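Local coordinates for envelope polyprotein (Puumala orthohantavirus, PDB 5FXU) that forms the Gn ectodomain of the hantaviral surface glycoprotein layer, an antigenic part of the viral envelope that probably acts together with Gc in cell entry, at residues L208-K218 and H333-L341; V254-E265 and P342-P350. One frame throughout, in Å; residues are numbered along the deposited sequence.

Interaction 1. Residues L208-K218 and H333-L341; sequences LEKSFETLVQK and HSVCDKKTL. With NAG (2-acetamido-2-deoxy-beta-D-glucopyranose), chain D; NAG (2-acetamido-2-deoxy-beta-D-glucopyranose), chain B.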
loop_
_atom_site.group_PDB
_atom_site.type_symbol
_atom_site.label_atom_id
_atom_site.label_comp_id
_atom_site.label_asym_id
_atom_site.label_seq_id
_atom_site.Cartn_x
_atom_site.Cartn_y
_atom_site.Cartn_z
ATOM N N LEU A 208 2.057 -13.958 7.548
ATOM C CA LEU A 208 1.484 -13.574 6.259
ATOM C C LEU A 208 2.171 -14.220 5.043
ATOM O O LEU A 208 1.484 -14.688 4.132
ATOM C CB LEU A 208 1.469 -12.055 6.137
ATOM C CG LEU A 208 0.921 -11.422 4.863
ATOM C CD1 LEU A 208 -0.523 -11.854 4.641
ATOM C CD2 LEU A 208 1.031 -9.908 4.963
ATOM N N GLU A 209 3.502 -14.284 5.036
ATOM C CA GLU A 209 4.206 -14.837 3.883
ATOM C C GLU A 209 3.973 -16.341 3.738
ATOM O O GLU A 209 3.998 -16.863 2.612
ATOM C CB GLU A 209 5.700 -14.520 3.931
ATOM C CG GLU A 209 6.485 -14.892 2.679
ATOM C CD GLU A 209 5.907 -14.336 1.374
ATOM O OE1 GLU A 209 5.380 -13.207 1.352
ATOM O OE2 GLU A 209 6.023 -15.015 0.336
ATOM N N LYS A 210 3.714 -17.035 4.852
ATOM C CA LYS A 210 3.301 -18.447 4.785
ATOM C C LYS A 210 2.002 -18.627 4.011
ATOM O O LYS A 210 1.868 -19.601 3.254
ATOM C CB LYS A 210 3.185 -19.085 6.170
ATOM C CG LYS A 210 4.526 -19.250 6.892
ATOM C CD LYS A 210 4.415 -20.223 8.065
ATOM C CE LYS A 210 5.786 -20.558 8.731
ATOM N NZ LYS A 210 7.037 -20.726 7.905
ATOM N N SER A 211 1.068 -17.688 4.154
ATOM C CA SER A 211 -0.168 -17.742 3.384
ATOM C C SER A 211 0.110 -17.653 1.907
ATOM O O SER A 211 -0.425 -18.439 1.131
ATOM C CB SER A 211 -1.147 -16.640 3.788
ATOM O OG SER A 211 -1.343 -16.607 5.198
ATOM N N PHE A 212 1.018 -16.765 1.508
ATOM C CA PHE A 212 1.400 -16.665 0.096
ATOM C C PHE A 212 2.065 -17.949 -0.392
ATOM O O PHE A 212 1.813 -18.411 -1.501
ATOM C CB PHE A 212 2.341 -15.460 -0.157
ATOM C CG PHE A 212 1.647 -14.141 -0.166
ATOM C CD1 PHE A 212 0.856 -13.781 -1.237
ATOM C CD2 PHE A 212 1.764 -13.266 0.902
ATOM C CE1 PHE A 212 0.190 -12.580 -1.239
ATOM C CE2 PHE A 212 1.105 -12.051 0.898
ATOM C CZ PHE A 212 0.316 -11.709 -0.174
ATOM N N GLU A 213 2.943 -18.502 0.431
ATOM C CA GLU A 213 3.689 -19.719 0.069
ATOM C C GLU A 213 2.746 -20.940 -0.176
ATOM O O GLU A 213 2.893 -21.645 -1.182
ATOM C CB GLU A 213 4.785 -19.983 1.115
ATOM C CG GLU A 213 5.981 -19.028 0.938
ATOM C CD GLU A 213 6.932 -18.956 2.132
ATOM O OE1 GLU A 213 6.713 -19.625 3.166
ATOM O OE2 GLU A 213 7.932 -18.217 2.018
ATOM N N THR A 214 1.752 -21.145 0.693
ATOM C CA THR A 214 0.740 -22.209 0.453
ATOM C C THR A 214 0.044 -22.037 -0.902
ATOM O O THR A 214 -0.211 -23.000 -1.606
ATOM C CB THR A 214 -0.356 -22.335 1.524
ATOM O OG1 THR A 214 -1.173 -21.153 1.541
ATOM C CG2 THR A 214 0.245 -22.623 2.897
ATOM N N LEU A 215 -0.243 -20.801 -1.272
ATOM C CA LEU A 215 -0.929 -20.540 -2.528
ATOM C C LEU A 215 -0.066 -20.788 -3.781
ATOM O O LEU A 215 -0.577 -21.254 -4.793
ATOM C CB LEU A 215 -1.460 -19.103 -2.498
ATOM C CG LEU A 215 -2.339 -18.613 -3.641
ATOM C CD1 LEU A 215 -3.603 -19.449 -3.799
ATOM C CD2 LEU A 215 -2.689 -17.160 -3.373
ATOM N N VAL A 216 1.224 -20.458 -3.715
ATOM C CA VAL A 216 2.126 -20.485 -4.903
ATOM C C VAL A 216 3.416 -21.342 -4.793
ATOM O O VAL A 216 4.309 -21.212 -5.632
ATOM C CB VAL A 216 2.421 -19.013 -5.377
ATOM C CG1 VAL A 216 3.505 -18.890 -6.453
ATOM C CG2 VAL A 216 1.140 -18.389 -5.927
ATOM N N GLN A 217 3.515 -22.268 -3.832
ATOM C CA GLN A 217 4.763 -23.049 -3.715
ATOM C C GLN A 217 4.618 -24.532 -3.862
ATOM O O GLN A 217 3.589 -25.120 -3.560
ATOM C CB GLN A 217 5.521 -22.781 -2.407
ATOM C CG GLN A 217 6.420 -21.568 -2.465
ATOM C CD GLN A 217 7.379 -21.508 -1.307
ATOM O OE1 GLN A 217 7.112 -22.037 -0.218
ATOM N NE2 GLN A 217 8.492 -20.825 -1.520
ATOM N N LYS A 218 5.728 -25.114 -4.289
ATOM C CA LYS A 218 5.857 -26.556 -4.473
ATOM C C LYS A 218 6.257 -27.117 -3.094
ATOM O O LYS A 218 5.485 -27.829 -2.433
ATOM C CB LYS A 218 6.877 -26.937 -5.588
ATOM C CG LYS A 218 7.260 -25.805 -6.536
ATOM C CD LYS A 218 8.402 -24.941 -5.993
ATOM C CE LYS A 218 8.320 -23.520 -6.536
ATOM N NZ LYS A 218 9.539 -22.706 -6.274
ATOM N N HIS A 333 6.800 -14.615 -4.670
ATOM C CA HIS A 333 6.481 -15.508 -3.544
ATOM C C HIS A 333 6.979 -16.954 -3.698
ATOM O O HIS A 333 7.133 -17.667 -2.692
ATOM C CB HIS A 333 4.980 -15.488 -3.270
ATOM C CG HIS A 333 4.478 -14.138 -2.861
ATOM N ND1 HIS A 333 4.732 -13.597 -1.620
ATOM C CD2 HIS A 333 3.778 -13.207 -3.538
ATOM C CE1 HIS A 333 4.190 -12.397 -1.545
ATOM N NE2 HIS A 333 3.609 -12.134 -2.699
ATOM N N SER A 334 7.257 -17.371 -4.935
ATOM C CA SER A 334 7.862 -18.689 -5.202
ATOM C C SER A 334 9.313 -18.828 -4.719
ATOM O O SER A 334 9.809 -19.933 -4.571
ATOM C CB SER A 334 7.816 -18.994 -6.697
ATOM O OG SER A 334 6.496 -18.880 -7.205
ATOM N N VAL A 335 9.996 -17.711 -4.507
ATOM C CA VAL A 335 11.367 -17.691 -3.978
ATOM C C VAL A 335 11.301 -17.862 -2.463
ATOM O O VAL A 335 10.323 -17.446 -1.849
ATOM C CB VAL A 335 12.053 -16.362 -4.393
ATOM C CG1 VAL A 335 13.351 -16.106 -3.650
ATOM C CG2 VAL A 335 12.297 -16.373 -5.896
ATOM N N CYS A 336 12.330 -18.450 -1.860
ATOM C CA CYS A 336 12.348 -18.661 -0.402
ATOM C C CYS A 336 13.070 -17.565 0.359
ATOM O O CYS A 336 12.589 -17.103 1.391
ATOM C CB CYS A 336 12.986 -20.005 -0.033
ATOM S SG CYS A 336 11.879 -21.420 0.183
ATOM N N ASP A 337 14.227 -17.158 -0.140
ATOM C CA ASP A 337 15.097 -16.242 0.595
ATOM C C ASP A 337 15.104 -14.839 0.020
ATOM O O ASP A 337 14.810 -14.631 -1.153
ATOM C CB ASP A 337 16.535 -16.778 0.610
ATOM C CG ASP A 337 16.668 -18.085 1.376
ATOM O OD1 ASP A 337 16.047 -18.232 2.454
ATOM O OD2 ASP A 337 17.421 -18.960 0.898
ATOM N N LYS A 338 15.464 -13.889 0.877
ATOM C CA LYS A 338 15.786 -12.525 0.473
ATOM C C LYS A 338 14.623 -11.753 -0.155
ATOM O O LYS A 338 14.836 -10.815 -0.933
ATOM C CB LYS A 338 17.003 -12.518 -0.470
ATOM C CG LYS A 338 18.280 -13.076 0.125
ATOM C CD LYS A 338 19.421 -12.970 -0.891
ATOM C CE LYS A 338 20.788 -13.174 -0.263
ATOM N NZ LYS A 338 20.864 -14.460 0.492
ATOM N N LYS A 339 13.403 -12.120 0.214
ATOM C CA LYS A 339 12.213 -11.545 -0.396
ATOM C C LYS A 339 11.500 -10.583 0.542
ATOM O O LYS A 339 11.832 -10.467 1.732
ATOM C CB LYS A 339 11.284 -12.643 -0.901
ATOM C CG LYS A 339 10.584 -13.469 0.161
ATOM C CD LYS A 339 9.673 -14.506 -0.474
ATOM C CE LYS A 339 9.357 -15.628 0.497
ATOM N NZ LYS A 339 8.423 -16.595 -0.126
ATOM N N THR A 340 10.537 -9.861 -0.027
ATOM C CA THR A 340 9.862 -8.789 0.664
ATOM C C THR A 340 8.379 -8.773 0.375
ATOM O O THR A 340 7.927 -9.383 -0.597
ATOM C CB THR A 340 10.398 -7.415 0.222
ATOM O OG1 THR A 340 10.120 -7.221 -1.168
ATOM C CG2 THR A 340 11.888 -7.313 0.455
ATOM N N LEU A 341 7.660 -8.017 1.214
ATOM C CA LEU A 341 6.257 -7.648 1.006
ATOM C C LEU A 341 6.185 -6.143 0.870
ATOM O O LEU A 341 6.854 -5.413 1.613
ATOM C CB LEU A 341 5.387 -8.063 2.194
ATOM C CG LEU A 341 5.087 -9.563 2.305
ATOM C CD1 LEU A 341 4.617 -9.895 3.704
ATOM C CD2 LEU A 341 4.052 -9.990 1.293
HETATM C C1 NAG D . 9.455 -16.842 -9.340
HETATM C C2 NAG D . 9.820 -16.726 -10.801
HETATM C C3 NAG D . 9.762 -18.099 -11.458
HETATM C C4 NAG D . 10.758 -19.041 -10.786
HETATM C C5 NAG D . 10.520 -19.044 -9.273
HETATM C C6 NAG D . 11.635 -19.789 -8.542
HETATM C C7 NAG D . 9.229 -14.638 -12.009
HETATM C C8 NAG D . 10.659 -14.178 -12.075
HETATM N N2 NAG D . 8.900 -15.799 -11.427
HETATM O O3 NAG D . 10.057 -17.954 -12.852
HETATM O O4 NAG D . 10.558 -20.375 -11.285
HETATM O O5 NAG D . 10.431 -17.710 -8.748
HETATM O O6 NAG D . 12.852 -19.046 -8.650
HETATM O O7 NAG D . 8.349 -13.955 -12.494
HETATM C C1 NAG B . 11.539 -20.857 -12.232
HETATM C C2 NAG B . 11.354 -22.374 -12.314
HETATM C C3 NAG B . 12.217 -22.994 -13.424
HETATM C C4 NAG B . 11.960 -22.289 -14.754
HETATM C C5 NAG B . 12.181 -20.780 -14.595
HETATM C C6 NAG B . 11.854 -20.014 -15.879
HETATM C C7 NAG B . 10.760 -23.248 -10.079
HETATM C C8 NAG B . 11.302 -23.857 -8.817
HETATM N N2 NAG B . 11.674 -22.963 -11.017
HETATM O O3 NAG B . 11.936 -24.397 -13.583
HETATM O O4 NAG B . 12.826 -22.851 -15.758
HETATM O O5 NAG B . 11.382 -20.253 -13.523
HETATM O O6 NAG B . 10.492 -19.566 -15.885
HETATM O O7 NAG B . 9.561 -23.030 -10.217
#
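His333 lays its imidazole over one face of the Phe212 ring, an offset stack with centroids 3.9 Å apart and planes only 7° from parallel. The same imidazole gives its ND1 proton to the syn lone pair of Glu209, ND1 to OE2 2.7 Å at 172°, and the carboxylate lies nearly coplanar with the ring. Stack and bond together fix the rotation of the histidine. Ser334 sets its OG against Val216 CG1 near the end of the helix; its CB faces the first sugar of the attached glycan, while the backbone O takes a long, weak bond from Lys218 NZ, a poorly ordered side chain that also brushes the second sugar. Val335 turns away but offers its carbonyl O to Lys339 NZ at 2.7 Å. Cys336 ties this loop to Cys221 by a disulfide. Lys339 then runs back, extended beyond CG, to a salt-bridge network: its NZ lies 2.9 Å from Glu209 OE2, met on the anti side and well out of the carboxylate plane, and 2.7 Å from Glu213 OE2. Two carboxylates around this buried amine probably help keep it charged. Leu341 finishes the segment, its CD2 3.6 Å from Phe212 CE2 and its CD1 against Leu208 CD2. Helix 208-216 is thus held against loop 333-339 and the first residues of strand 340-354, with helix 249-260 packed on Phe212 and Tyr230 of strand 228-234 touching both leucines.

Interaction 2. Residues V254-E265 and P342-P350; sequences VLSRMAFAPHGE and PLTWTGFIP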
loop_
_atom_site.group_PDB
_atom_site.type_symbol
_atom_site.label_atom_id
_atom_site.label_comp_id
_atom_site.label_asym_id
_atom_site.label_seq_id
_atom_site.Cartn_x
_atom_site.Cartn_y
_atom_site.Cartn_z
ATOM N N VAL A 254 -7.898 -11.107 -3.589
ATOM C CA VAL A 254 -6.842 -10.135 -3.424
ATOM C C VAL A 254 -5.507 -10.857 -3.285
ATOM O O VAL A 254 -4.510 -10.449 -3.877
ATOM C CB VAL A 254 -7.079 -9.220 -2.222
ATOM C CG1 VAL A 254 -5.848 -8.373 -1.934
ATOM C CG2 VAL A 254 -8.280 -8.304 -2.466
ATOM N N LEU A 255 -5.490 -11.926 -2.493
ATOM C CA LEU A 255 -4.272 -12.674 -2.305
ATOM C C LEU A 255 -3.766 -13.271 -3.598
ATOM O O LEU A 255 -2.560 -13.260 -3.811
ATOM C CB LEU A 255 -4.423 -13.791 -1.282
ATOM C CG LEU A 255 -4.291 -13.334 0.155
ATOM C CD1 LEU A 255 -4.941 -14.380 1.041
ATOM C CD2 LEU A 255 -2.840 -13.125 0.561
ATOM N N SER A 256 -4.664 -13.831 -4.415
ATOM C CA SER A 256 -4.242 -14.405 -5.689
ATOM C C SER A 256 -3.666 -13.324 -6.633
ATOM O O SER A 256 -2.574 -13.514 -7.164
ATOM C CB SER A 256 -5.319 -15.289 -6.312
ATOM O OG SER A 256 -6.482 -14.565 -6.461
ATOM N N ARG A 257 -4.335 -12.176 -6.748
ATOM C CA ARG A 257 -3.803 -11.078 -7.559
ATOM C C ARG A 257 -2.465 -10.563 -6.991
ATOM O O ARG A 257 -1.572 -10.239 -7.758
ATOM C CB ARG A 257 -4.803 -9.954 -7.736
ATOM C CG ARG A 257 -6.124 -10.364 -8.357
ATOM C CD ARG A 257 -6.307 -10.032 -9.833
ATOM N NE ARG A 257 -7.455 -10.621 -10.583
ATOM C CZ ARG A 257 -8.337 -11.583 -10.210
ATOM N NH1 ARG A 257 -8.394 -12.160 -8.985
ATOM N NH2 ARG A 257 -9.242 -11.980 -11.120
ATOM N N MET A 258 -2.314 -10.525 -5.665
ATOM C CA MET A 258 -1.021 -10.195 -5.062
ATOM C C MET A 258 0.048 -11.201 -5.450
ATOM O O MET A 258 1.162 -10.819 -5.754
ATOM C CB MET A 258 -1.092 -10.106 -3.532
ATOM C CG MET A 258 -1.700 -8.812 -3.009
ATOM S SD MET A 258 -1.915 -8.824 -1.214
ATOM C CE MET A 258 -2.518 -7.168 -0.933
ATOM N N ALA A 259 -0.295 -12.482 -5.417
ATOM C CA ALA A 259 0.651 -13.532 -5.723
ATOM C C ALA A 259 1.134 -13.479 -7.171
ATOM O O ALA A 259 2.294 -13.700 -7.421
ATOM C CB ALA A 259 0.073 -14.889 -5.395
ATOM N N PHE A 260 0.276 -13.079 -8.100
ATOM C CA PHE A 260 0.676 -12.954 -9.507
ATOM C C PHE A 260 1.251 -11.557 -9.873
ATOM O O PHE A 260 2.103 -11.466 -10.748
ATOM C CB PHE A 260 -0.455 -13.440 -10.418
ATOM C CG PHE A 260 -0.625 -14.949 -10.371
ATOM C CD1 PHE A 260 0.292 -15.801 -11.045
ATOM C CD2 PHE A 260 -1.647 -15.543 -9.601
ATOM C CE1 PHE A 260 0.152 -17.192 -10.984
ATOM C CE2 PHE A 260 -1.788 -16.937 -9.537
ATOM C CZ PHE A 260 -0.888 -17.758 -10.222
ATOM N N ALA A 261 0.852 -10.500 -9.157
ATOM C CA ALA A 261 1.392 -9.164 -9.353
ATOM C C ALA A 261 1.825 -8.585 -7.999
ATOM O O ALA A 261 1.143 -7.721 -7.433
ATOM C CB ALA A 261 0.353 -8.272 -10.028
ATOM N N PRO A 262 2.976 -9.048 -7.485
ATOM C CA PRO A 262 3.426 -8.648 -6.181
ATOM C C PRO A 262 3.815 -7.182 -6.011
ATOM O O PRO A 262 3.863 -6.748 -4.878
ATOM C CB PRO A 262 4.623 -9.551 -5.934
ATOM C CG PRO A 262 5.070 -10.002 -7.276
ATOM C CD PRO A 262 3.787 -10.160 -8.014
ATOM N N HIS A 263 4.037 -6.434 -7.096
ATOM C CA HIS A 263 4.255 -4.965 -7.023
ATOM C C HIS A 263 3.035 -4.149 -7.471
ATOM O O HIS A 263 3.171 -2.986 -7.783
ATOM C CB HIS A 263 5.504 -4.603 -7.861
ATOM C CG HIS A 263 6.746 -5.242 -7.324
ATOM N ND1 HIS A 263 7.393 -4.763 -6.201
ATOM C CD2 HIS A 263 7.406 -6.365 -7.689
ATOM C CE1 HIS A 263 8.414 -5.543 -5.914
ATOM N NE2 HIS A 263 8.439 -6.528 -6.795
ATOM N N GLY A 264 1.852 -4.774 -7.502
ATOM C CA GLY A 264 0.618 -4.097 -7.878
ATOM C C GLY A 264 0.321 -4.165 -9.364
ATOM O O GLY A 264 1.159 -4.613 -10.149
ATOM N N GLU A 265 -0.854 -3.669 -9.737
ATOM C CA GLU A 265 -1.373 -3.742 -11.107
ATOM C C GLU A 265 -1.616 -2.326 -11.632
ATOM O O GLU A 265 -1.906 -1.422 -10.855
ATOM C CB GLU A 265 -2.649 -4.584 -11.199
ATOM C CG GLU A 265 -2.487 -5.980 -10.640
ATOM C CD GLU A 265 -3.746 -6.833 -10.646
ATOM O OE1 GLU A 265 -4.815 -6.309 -10.345
ATOM O OE2 GLU A 265 -3.653 -8.060 -10.918
ATOM N N PRO A 342 5.360 -5.658 -0.063
ATOM C CA PRO A 342 5.281 -4.217 -0.232
ATOM C C PRO A 342 4.429 -3.552 0.853
ATOM O O PRO A 342 3.480 -4.171 1.365
ATOM C CB PRO A 342 4.646 -4.071 -1.607
ATOM C CG PRO A 342 3.788 -5.308 -1.752
ATOM C CD PRO A 342 4.565 -6.388 -1.069
ATOM N N LEU A 343 4.756 -2.294 1.169
ATOM C CA LEU A 343 4.033 -1.520 2.183
ATOM C C LEU A 343 2.615 -1.168 1.767
ATOM O O LEU A 343 1.706 -1.173 2.599
ATOM C CB LEU A 343 4.785 -0.233 2.550
ATOM C CG LEU A 343 6.085 -0.360 3.317
ATOM C CD1 LEU A 343 6.266 0.912 4.142
ATOM C CD2 LEU A 343 6.181 -1.581 4.213
ATOM N N THR A 344 2.450 -0.826 0.496
ATOM C CA THR A 344 1.141 -0.604 -0.099
ATOM C C THR A 344 1.031 -1.416 -1.373
ATOM O O THR A 344 2.040 -1.784 -1.963
ATOM C CB THR A 344 0.884 0.865 -0.449
ATOM O OG1 THR A 344 1.692 1.248 -1.574
ATOM C CG2 THR A 344 1.175 1.763 0.758
ATOM N N TRP A 345 -0.199 -1.710 -1.762
ATOM C CA TRP A 345 -0.474 -2.554 -2.922
ATOM C C TRP A 345 -1.797 -2.118 -3.529
ATOM O O TRP A 345 -2.801 -2.002 -2.817
ATOM C CB TRP A 345 -0.555 -4.033 -2.516
ATOM C CG TRP A 345 -0.733 -4.971 -3.690
ATOM C CD1 TRP A 345 0.252 -5.559 -4.407
ATOM C CD2 TRP A 345 -1.965 -5.401 -4.264
ATOM N NE1 TRP A 345 -0.284 -6.344 -5.402
ATOM C CE2 TRP A 345 -1.648 -6.261 -5.342
ATOM C CE3 TRP A 345 -3.313 -5.152 -3.975
ATOM C CZ2 TRP A 345 -2.632 -6.880 -6.141
ATOM C CZ3 TRP A 345 -4.307 -5.770 -4.768
ATOM C CH2 TRP A 345 -3.957 -6.624 -5.831
ATOM N N THR A 346 -1.771 -1.854 -4.828
ATOM C CA THR A 346 -2.927 -1.409 -5.571
ATOM C C THR A 346 -3.144 -2.398 -6.713
ATOM O O THR A 346 -2.222 -2.714 -7.476
ATOM C CB THR A 346 -2.743 0.041 -6.088
ATOM O OG1 THR A 346 -2.516 0.926 -4.971
ATOM C CG2 THR A 346 -3.977 0.521 -6.814
ATOM N N GLY A 347 -4.370 -2.913 -6.803
ATOM C CA GLY A 347 -4.759 -3.817 -7.873
ATOM C C GLY A 347 -6.251 -3.832 -8.103
ATOM O O GLY A 347 -6.959 -2.955 -7.639
ATOM N N PHE A 348 -6.712 -4.823 -8.855
ATOM C CA PHE A 348 -8.108 -4.926 -9.275
ATOM C C PHE A 348 -8.616 -6.343 -9.065
ATOM O O PHE A 348 -7.890 -7.300 -9.314
ATOM C CB PHE A 348 -8.258 -4.513 -10.733
ATOM C CG PHE A 348 -7.800 -3.108 -10.997
ATOM C CD1 PHE A 348 -6.463 -2.834 -11.269
ATOM C CD2 PHE A 348 -8.700 -2.048 -10.942
ATOM C CE1 PHE A 348 -6.032 -1.526 -11.502
ATOM C CE2 PHE A 348 -8.278 -0.743 -11.187
ATOM C CZ PHE A 348 -6.943 -0.478 -11.456
ATOM N N ILE A 349 -9.852 -6.464 -8.584
ATOM C CA ILE A 349 -10.519 -7.756 -8.458
ATOM C C ILE A 349 -11.931 -7.691 -9.042
ATOM O O ILE A 349 -12.607 -6.643 -8.953
ATOM C CB ILE A 349 -10.565 -8.263 -6.995
ATOM C CG1 ILE A 349 -11.443 -7.372 -6.102
ATOM C CG2 ILE A 349 -9.152 -8.370 -6.439
ATOM C CD1 ILE A 349 -11.711 -7.937 -4.721
ATOM N N PRO A 350 -12.389 -8.808 -9.641
ATOM C CA PRO A 350 -13.766 -8.886 -10.106
ATOM C C PRO A 350 -14.730 -9.114 -8.944
ATOM O O PRO A 350 -14.471 -9.963 -8.101
ATOM C CB PRO A 350 -13.737 -10.086 -11.042
ATOM C CG PRO A 350 -12.679 -10.978 -10.484
ATOM C CD PRO A 350 -11.645 -10.053 -9.915
HETATM O O HOH W 1 0.925 -1.157 -5.829
#
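Trp345 stands on strand 344-350 and lays its indole against helix 254-260 and the turn that follows, a helix-on-strand packing in the mainly beta Gn head, with the axes of the two segments 8.6 Å apart. A chi1 of -176°, CG opposite the backbone N, sends the ring toward the helix. Met258 CG sits over the middle of the indole, by the CD2-CE2 fusion bond and 3.6 Å from the five-membered ring's centroid, a CH-pi contact, and the sulfur rides farther above the same face as a Met-aromatic contact. The opposite face is covered by the backbone N of Gly347, toward the rim of the ring. In the ring plane, NE1 donates to Ala261 O at 2.8 Å and 173°. That carbonyl also receives Gly264 N, closing the type I turn 261-264 that follows the helix, so the tryptophan grips the turn as well as the helix. One helical turn before Met258, Val254 CG1 touches the six-membered ring at CZ3, and its CG2 meets Ile349 CG2. Arg257, bent at chi2, passes Phe348 O and lays one guanidinium face against Pro350 CD, 3.3 Å from NH2. Beyond the turn the chain runs beside the strand: Glu265 N bonds to Thr346 O at 2.8 Å, and the extended glutamate side chain reaches the amide of Phe348, whose N meets OE1 at 2.8 Å, nearly along the carboxylate C-O axis.

The centres of the two interactions lie 14 Å apart, and both draw on strand 340-354: interaction 1 uses its start and the loop before it, interaction 2 the residues that follow directly. Along the chain the order is 208-218, 254-265, 333-341, 342-350, so the segments alternate and the two connections cross. The helices themselves meet, with Phe212 CZ 3.5 Å from Leu255 CD2 and Val216 packed on Ala259; His333 also reaches Ala259. Helix 208-216 packs on the loop leading into strand 340-354 and its first residues, helix 249-260 on the strand farther on, where it pairs with strand 185-197, joining distant parts of the Gn head. Interaction 1 lies beside a glycan, farther from the chain centre than interaction 2.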